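Local coordinates for leucyl aminopeptidase (Trypanosoma brucei brucei, PDB 5NTD), which probably removes leucine and related residues from the N termini of peptides, as a manganese-bound M17 aminopeptidase that is inhibited by bestatin, at residues K162-K168 with Y176-V181; G82-V88 with F99-G105. One frame throughout, in Å; residues are numbered along the deposited sequence.

How the contacts relate
Two ways of pairing chain segments, a regular one and an irregular one, follow each other here along the N-terminal half of the chain. Contact 2 comes first: strand 83-89 turns back on strand 99-107 and closes a hairpin at the end of the six-stranded mixed sheet, where 83-89 is the outermost strand. The chain then runs through helix 120-131, strand 140-145 and helix 150-158 before contact 1 closes a short loop of seven residues ahead of strand 183-188 of the same sheet, against helix 196-214. The contacts are in series, neither nested nor crossed; the centres of contacts 1 and 2 lie about 25 Å apart and their nearest atoms about 14 Å.

Contact 1: K162-K168 with Y176-V181; sequences KHNFSAK and YNSGKV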
loop_
_atom_site.group_PDB
_atom_site.type_symbol
_atom_site.label_atom_id
_atom_site.label_comp_id
_atom_site.label_asym_id
_atom_site.label_seq_id
_atom_site.Cartn_x
_atom_site.Cartn_y
_atom_site.Cartn_z
ATOM N N LYS G 162 -15.727 -7.705 -34.315
ATOM C CA LYS G 162 -15.987 -6.359 -33.824
ATOM C C LYS G 162 -17.349 -6.305 -33.188
ATOM O O LYS G 162 -18.270 -6.934 -33.658
ATOM C CB LYS G 162 -15.843 -5.339 -34.939
ATOM C CG LYS G 162 -14.375 -5.085 -35.195
ATOM C CD LYS G 162 -13.929 -4.390 -36.461
ATOM C CE LYS G 162 -12.535 -3.775 -36.332
ATOM N NZ LYS G 162 -11.542 -4.692 -35.703
ATOM N N HIS G 163 -17.460 -5.526 -32.130
ATOM C CA HIS G 163 -18.680 -5.473 -31.337
ATOM C C HIS G 163 -19.697 -4.500 -31.913
ATOM O O HIS G 163 -19.357 -3.458 -32.464
ATOM C CB HIS G 163 -18.392 -5.089 -29.879
ATOM C CG HIS G 163 -17.607 -6.122 -29.136
ATOM N ND1 HIS G 163 -17.651 -6.253 -27.769
ATOM C CD2 HIS G 163 -16.810 -7.122 -29.583
ATOM C CE1 HIS G 163 -16.894 -7.265 -27.401
ATOM N NE2 HIS G 163 -16.386 -7.821 -28.483
ATOM N N ASN G 164 -20.964 -4.855 -31.781
ATOM C CA ASN G 164 -22.044 -4.000 -32.305
ATOM C C ASN G 164 -22.067 -2.669 -31.588
ATOM O O ASN G 164 -22.468 -1.661 -32.163
ATOM C CB ASN G 164 -23.405 -4.696 -32.288
ATOM C CG ASN G 164 -23.950 -4.903 -30.910
ATOM O OD1 ASN G 164 -24.491 -3.975 -30.303
ATOM N ND2 ASN G 164 -23.779 -6.123 -30.386
ATOM N N PHE G 165 -21.653 -2.669 -30.326
ATOM C CA PHE G 165 -21.492 -1.403 -29.621
ATOM C C PHE G 165 -20.177 -0.733 -30.043
ATOM O O PHE G 165 -19.110 -1.290 -29.891
ATOM C CB PHE G 165 -21.524 -1.524 -28.113
ATOM C CG PHE G 165 -21.344 -0.206 -27.454
ATOM C CD1 PHE G 165 -22.425 0.654 -27.274
ATOM C CD2 PHE G 165 -20.058 0.253 -27.134
ATOM C CE1 PHE G 165 -22.253 1.908 -26.731
ATOM C CE2 PHE G 165 -19.882 1.522 -26.595
ATOM C CZ PHE G 165 -20.971 2.347 -26.407
ATOM N N SER G 166 -20.278 0.499 -30.504
ATOM C CA SER G 166 -19.102 1.307 -30.829
ATOM C C SER G 166 -19.358 2.806 -30.749
ATOM O O SER G 166 -20.457 3.285 -31.008
ATOM C CB SER G 166 -18.601 0.994 -32.208
ATOM O OG SER G 166 -17.392 1.690 -32.473
ATOM N N ALA G 167 -18.322 3.516 -30.332
ATOM C CA ALA G 167 -18.301 4.981 -30.302
ATOM C C ALA G 167 -17.217 5.547 -31.222
ATOM O O ALA G 167 -16.951 6.744 -31.215
ATOM C CB ALA G 167 -18.104 5.492 -28.884
ATOM N N LYS G 168 -16.594 4.669 -31.991
ATOM C CA LYS G 168 -15.530 5.083 -32.899
ATOM C C LYS G 168 -16.070 5.782 -34.161
ATOM O O LYS G 168 -17.149 5.458 -34.646
ATOM C CB LYS G 168 -14.680 3.884 -33.347
ATOM C CG LYS G 168 -13.822 3.245 -32.245
ATOM C CD LYS G 168 -13.029 2.086 -32.844
ATOM C CE LYS G 168 -12.205 1.346 -31.837
ATOM N NZ LYS G 168 -11.068 2.178 -31.366
ATOM N N TYR G 176 -24.612 4.686 -31.509
ATOM C CA TYR G 176 -23.528 3.767 -31.067
ATOM C C TYR G 176 -23.664 2.374 -31.704
ATOM O O TYR G 176 -23.274 1.373 -31.128
ATOM C CB TYR G 176 -23.469 3.672 -29.553
ATOM C CG TYR G 176 -23.128 4.974 -28.928
ATOM C CD1 TYR G 176 -24.124 5.931 -28.639
ATOM C CD2 TYR G 176 -21.792 5.307 -28.616
ATOM C CE1 TYR G 176 -23.789 7.173 -28.080
ATOM C CE2 TYR G 176 -21.479 6.542 -28.050
ATOM C CZ TYR G 176 -22.482 7.466 -27.774
ATOM O OH TYR G 176 -22.143 8.686 -27.205
ATOM N N ASN G 177 -24.258 2.346 -32.893
ATOM C CA ASN G 177 -24.262 1.146 -33.750
ATOM C C ASN G 177 -22.998 1.166 -34.561
ATOM O O ASN G 177 -22.770 2.080 -35.307
ATOM C CB ASN G 177 -25.454 1.125 -34.709
ATOM C CG ASN G 177 -26.750 0.868 -34.001
ATOM O OD1 ASN G 177 -26.918 -0.163 -33.334
ATOM N ND2 ASN G 177 -27.669 1.807 -34.101
ATOM N N SER G 178 -22.187 0.151 -34.402
ATOM C CA SER G 178 -20.910 0.106 -35.091
ATOM C C SER G 178 -21.131 0.072 -36.586
ATOM O O SER G 178 -21.989 -0.646 -37.069
ATOM C CB SER G 178 -20.106 -1.129 -34.681
ATOM O OG SER G 178 -18.881 -1.210 -35.400
ATOM N N GLY G 179 -20.292 0.788 -37.310
ATOM C CA GLY G 179 -20.219 0.667 -38.784
ATOM C C GLY G 179 -19.145 -0.302 -39.275
ATOM O O GLY G 179 -18.982 -0.521 -40.480
ATOM N N LYS G 180 -18.468 -0.931 -38.326
ATOM C CA LYS G 180 -17.342 -1.852 -38.613
ATOM C C LYS G 180 -17.677 -3.341 -38.597
ATOM O O LYS G 180 -16.802 -4.192 -38.773
ATOM C CB LYS G 180 -16.227 -1.591 -37.608
ATOM C CG LYS G 180 -15.903 -0.097 -37.517
ATOM C CD LYS G 180 -14.553 0.159 -36.894
ATOM C CE LYS G 180 -14.341 1.641 -36.674
ATOM N NZ LYS G 180 -14.324 2.414 -37.930
ATOM N N VAL G 181 -18.932 -3.647 -38.353
ATOM C CA VAL G 181 -19.370 -5.040 -38.231
ATOM C C VAL G 181 -19.690 -5.606 -39.618
ATOM O O VAL G 181 -20.328 -4.958 -40.418
ATOM C CB VAL G 181 -20.605 -5.167 -37.341
ATOM C CG1 VAL G 181 -21.198 -6.571 -37.383
ATOM C CG2 VAL G 181 -20.239 -4.827 -35.904
HETATM O O HOH W 1 -17.222 -2.318 -33.745
#
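Tyr176 lies beside Phe165 with the two ring planes at 1°, yet so far slid apart (centroids 5.6 Å) that they barely overlap; the closer touch is Phe165 CE1 on Tyr176 CB at 3.5 Å. Ala167 CB meets the edge of the tyrosine ring, 3.6 Å from Tyr176 CE2, while the hydroxyl bonds Glu11. A single beta bridge, Phe165 with Asn177, joins the backbones. Its hydrogen bonds run from Ser178 N to Asn164 O (2.9 Å) and from Ser166 N to Tyr176 O (3.2 Å), and Tyr176 CA adds a CA-H...O contact to Ser166 O at 3.1 Å. Each serine also folds its own segment into an ST turn: Ser166 OG accepts from Lys168 N (3.1 Å), Ser178 OG from Lys180 N (3.0 Å). A water links Ser178 OG (2.6 Å) to His163 O (2.7 Å). Beyond the loop, Asn164 and the carbonyl of Tyr176 bond Arg211 of helix 196-214, and Lys168 NZ reaches Ser455 and Ala458 of the second subunit. The principle is that a loop lacking helix or strand can be ordered by hydrogen bonds of its backbone and serine hydroxyls, while side chains and carbonyls alike tie it to a helix and a second subunit.

Contact 2: G82-V88 with F99-G105; sequences GTYGVLV and FVRVVVG
Both segments are extended, running antiparallel with 158° between their N-to-C directions and axes 4.5 Å apart at closest approach. Phe99 (m) opens the second strand, its CB 3.8 Å from Leu87 CD2. Val100 forms a hydrogen-bonded pair with Val88: Val88 N to Val100 O 2.8 Å, Val100 N to Val88 O 2.9 Å. Arg101, in the non-hydrogen-bonded pair with Leu87 (CA-CA 4.6 Å), has chi1 t and chi2 p, which carry its guanidinium over Val86 N and Gly85 O. A CB on Gly85 would clash with Arg101 NE. This arginine forms a salt bridge with Glu133 and hydrogen-bonds Gly85 O of the third subunit, whose own Arg101 returns the bond. Val102 pairs with Val86 (Val86 N to Val102 O 2.9 Å, Val102 N to Val86 O 2.8 Å); its CG2 lies 4.0 Å from Val88 CG2. Val103 stands opposite Gly85 without such bonds, its CG1 3.8 Å from Thr83 CB. Val104 repeats the bonded pattern with Tyr84: Tyr84 N to Val104 O 2.9 Å, Val104 N to Tyr84 O 2.8 Å. Gly105 ends the register against Thr83 (CA-CA 4.4 Å). Tyr84, Val86 and Val104 face helix 69-77; Thr83 and Val103 face helix 120-131. The arrangement is a regular antiparallel beta hairpin at the edge of the mixed sheet, sandwiched by helices as in the macro-like N-terminal domain of M17 aminopeptidases.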
loop_
_atom_site.group_PDB
_atom_site.type_symbol
_atom_site.label_atom_id
_atom_site.label_comp_id
_atom_site.label_asym_id
_atom_site.label_seq_id
_atom_site.Cartn_x
_atom_site.Cartn_y
_atom_site.Cartn_z
ATOM N N GLY G 82 -4.555 -21.480 -34.465
ATOM C CA GLY G 82 -4.147 -20.353 -35.336
ATOM C C GLY G 82 -4.906 -20.287 -36.664
ATOM O O GLY G 82 -5.751 -21.134 -36.980
ATOM N N THR G 83 -4.618 -19.234 -37.415
ATOM C CA THR G 83 -5.181 -19.040 -38.736
ATOM C C THR G 83 -4.083 -18.992 -39.805
ATOM O O THR G 83 -2.915 -18.775 -39.508
ATOM C CB THR G 83 -6.028 -17.767 -38.851
ATOM O OG1 THR G 83 -5.213 -16.622 -38.616
ATOM C CG2 THR G 83 -7.177 -17.774 -37.887
ATOM N N TYR G 84 -4.512 -19.171 -41.050
ATOM C CA TYR G 84 -3.632 -19.112 -42.228
ATOM C C TYR G 84 -4.462 -18.753 -43.432
ATOM O O TYR G 84 -5.449 -19.399 -43.744
ATOM C CB TYR G 84 -2.923 -20.422 -42.482
ATOM C CG TYR G 84 -1.653 -20.272 -43.301
ATOM C CD1 TYR G 84 -1.674 -20.313 -44.709
ATOM C CD2 TYR G 84 -0.415 -20.114 -42.674
ATOM C CE1 TYR G 84 -0.497 -20.200 -45.453
ATOM C CE2 TYR G 84 0.762 -20.007 -43.412
ATOM C CZ TYR G 84 0.721 -20.064 -44.805
ATOM O OH TYR G 84 1.895 -19.914 -45.509
ATOM N N GLY G 85 -4.057 -17.694 -44.093
ATOM C CA GLY G 85 -4.807 -17.104 -45.211
ATOM C C GLY G 85 -4.083 -17.283 -46.547
ATOM O O GLY G 85 -2.847 -17.190 -46.649
ATOM N N VAL G 86 -4.883 -17.557 -47.560
ATOM C CA VAL G 86 -4.389 -17.678 -48.961
ATOM C C VAL G 86 -5.332 -16.991 -49.938
ATOM O O VAL G 86 -6.560 -16.950 -49.739
ATOM C CB VAL G 86 -4.217 -19.115 -49.440
ATOM C CG1 VAL G 86 -3.100 -19.791 -48.692
ATOM C CG2 VAL G 86 -5.518 -19.879 -49.303
ATOM N N LEU G 87 -4.722 -16.412 -50.965
ATOM C CA LEU G 87 -5.505 -15.784 -52.060
ATOM C C LEU G 87 -5.890 -16.818 -53.082
ATOM O O LEU G 87 -5.109 -17.700 -53.413
ATOM C CB LEU G 87 -4.709 -14.670 -52.763
ATOM C CG LEU G 87 -4.484 -13.389 -51.967
ATOM C CD1 LEU G 87 -3.652 -12.471 -52.837
ATOM C CD2 LEU G 87 -5.777 -12.692 -51.566
ATOM N N VAL G 88 -7.099 -16.690 -53.572
ATOM C CA VAL G 88 -7.563 -17.496 -54.696
ATOM C C VAL G 88 -8.061 -16.549 -55.792
ATOM O O VAL G 88 -9.020 -15.801 -55.614
ATOM C CB VAL G 88 -8.701 -18.447 -54.301
ATOM C CG1 VAL G 88 -9.083 -19.335 -55.468
ATOM C CG2 VAL G 88 -8.288 -19.330 -53.128
ATOM N N PHE G 99 -9.362 -11.132 -56.288
ATOM C CA PHE G 99 -8.959 -12.240 -55.433
ATOM C C PHE G 99 -9.938 -12.417 -54.295
ATOM O O PHE G 99 -10.542 -11.456 -53.811
ATOM C CB PHE G 99 -7.630 -11.975 -54.854
ATOM C CG PHE G 99 -6.577 -11.808 -55.855
ATOM C CD1 PHE G 99 -6.345 -10.565 -56.433
ATOM C CD2 PHE G 99 -5.733 -12.858 -56.160
ATOM C CE1 PHE G 99 -5.293 -10.384 -57.326
ATOM C CE2 PHE G 99 -4.669 -12.696 -57.060
ATOM C CZ PHE G 99 -4.455 -11.453 -57.639
ATOM N N VAL G 100 -10.118 -13.670 -53.918
ATOM C CA VAL G 100 -10.845 -14.017 -52.685
ATOM C C VAL G 100 -9.813 -14.521 -51.693
ATOM O O VAL G 100 -8.940 -15.347 -52.026
ATOM C CB VAL G 100 -11.875 -15.125 -52.893
ATOM C CG1 VAL G 100 -12.360 -15.636 -51.550
ATOM C CG2 VAL G 100 -13.042 -14.599 -53.693
ATOM N N ARG G 101 -9.883 -13.968 -50.500
ATOM C CA ARG G 101 -8.986 -14.404 -49.420
ATOM C C ARG G 101 -9.725 -15.494 -48.672
ATOM O O ARG G 101 -10.860 -15.294 -48.256
ATOM C CB ARG G 101 -8.625 -13.259 -48.478
ATOM C CG ARG G 101 -7.616 -13.614 -47.402
ATOM C CD ARG G 101 -6.241 -13.967 -47.955
ATOM N NE ARG G 101 -5.175 -13.792 -46.982
ATOM C CZ ARG G 101 -3.873 -13.981 -47.216
ATOM N NH1 ARG G 101 -3.435 -14.394 -48.389
ATOM N NH2 ARG G 101 -2.993 -13.759 -46.251
ATOM N N VAL G 102 -9.061 -16.617 -48.507
ATOM C CA VAL G 102 -9.601 -17.743 -47.750
ATOM C C VAL G 102 -8.762 -17.942 -46.507
ATOM O O VAL G 102 -7.566 -18.185 -46.612
ATOM C CB VAL G 102 -9.587 -19.071 -48.549
ATOM C CG1 VAL G 102 -10.111 -20.222 -47.702
ATOM C CG2 VAL G 102 -10.447 -18.940 -49.787
ATOM N N VAL G 103 -9.405 -17.814 -45.348
ATOM C CA VAL G 103 -8.702 -17.942 -44.053
ATOM C C VAL G 103 -9.110 -19.209 -43.388
ATOM O O VAL G 103 -10.271 -19.413 -43.076
ATOM C CB VAL G 103 -8.995 -16.779 -43.089
ATOM C CG1 VAL G 103 -8.218 -16.943 -41.788
ATOM C CG2 VAL G 103 -8.624 -15.454 -43.742
ATOM N N VAL G 104 -8.134 -20.077 -43.229
ATOM C CA VAL G 104 -8.350 -21.379 -42.574
ATOM C C VAL G 104 -7.990 -21.228 -41.073
ATOM O O VAL G 104 -6.973 -20.611 -40.749
ATOM C CB VAL G 104 -7.472 -22.471 -43.182
ATOM C CG1 VAL G 104 -7.636 -23.774 -42.446
ATOM C CG2 VAL G 104 -7.817 -22.666 -44.641
ATOM N N GLY G 105 -8.810 -21.825 -40.216
ATOM C CA GLY G 105 -8.553 -21.867 -38.776
ATOM C C GLY G 105 -8.733 -23.236 -38.198
ATOM O O GLY G 105 -9.733 -23.881 -38.454
#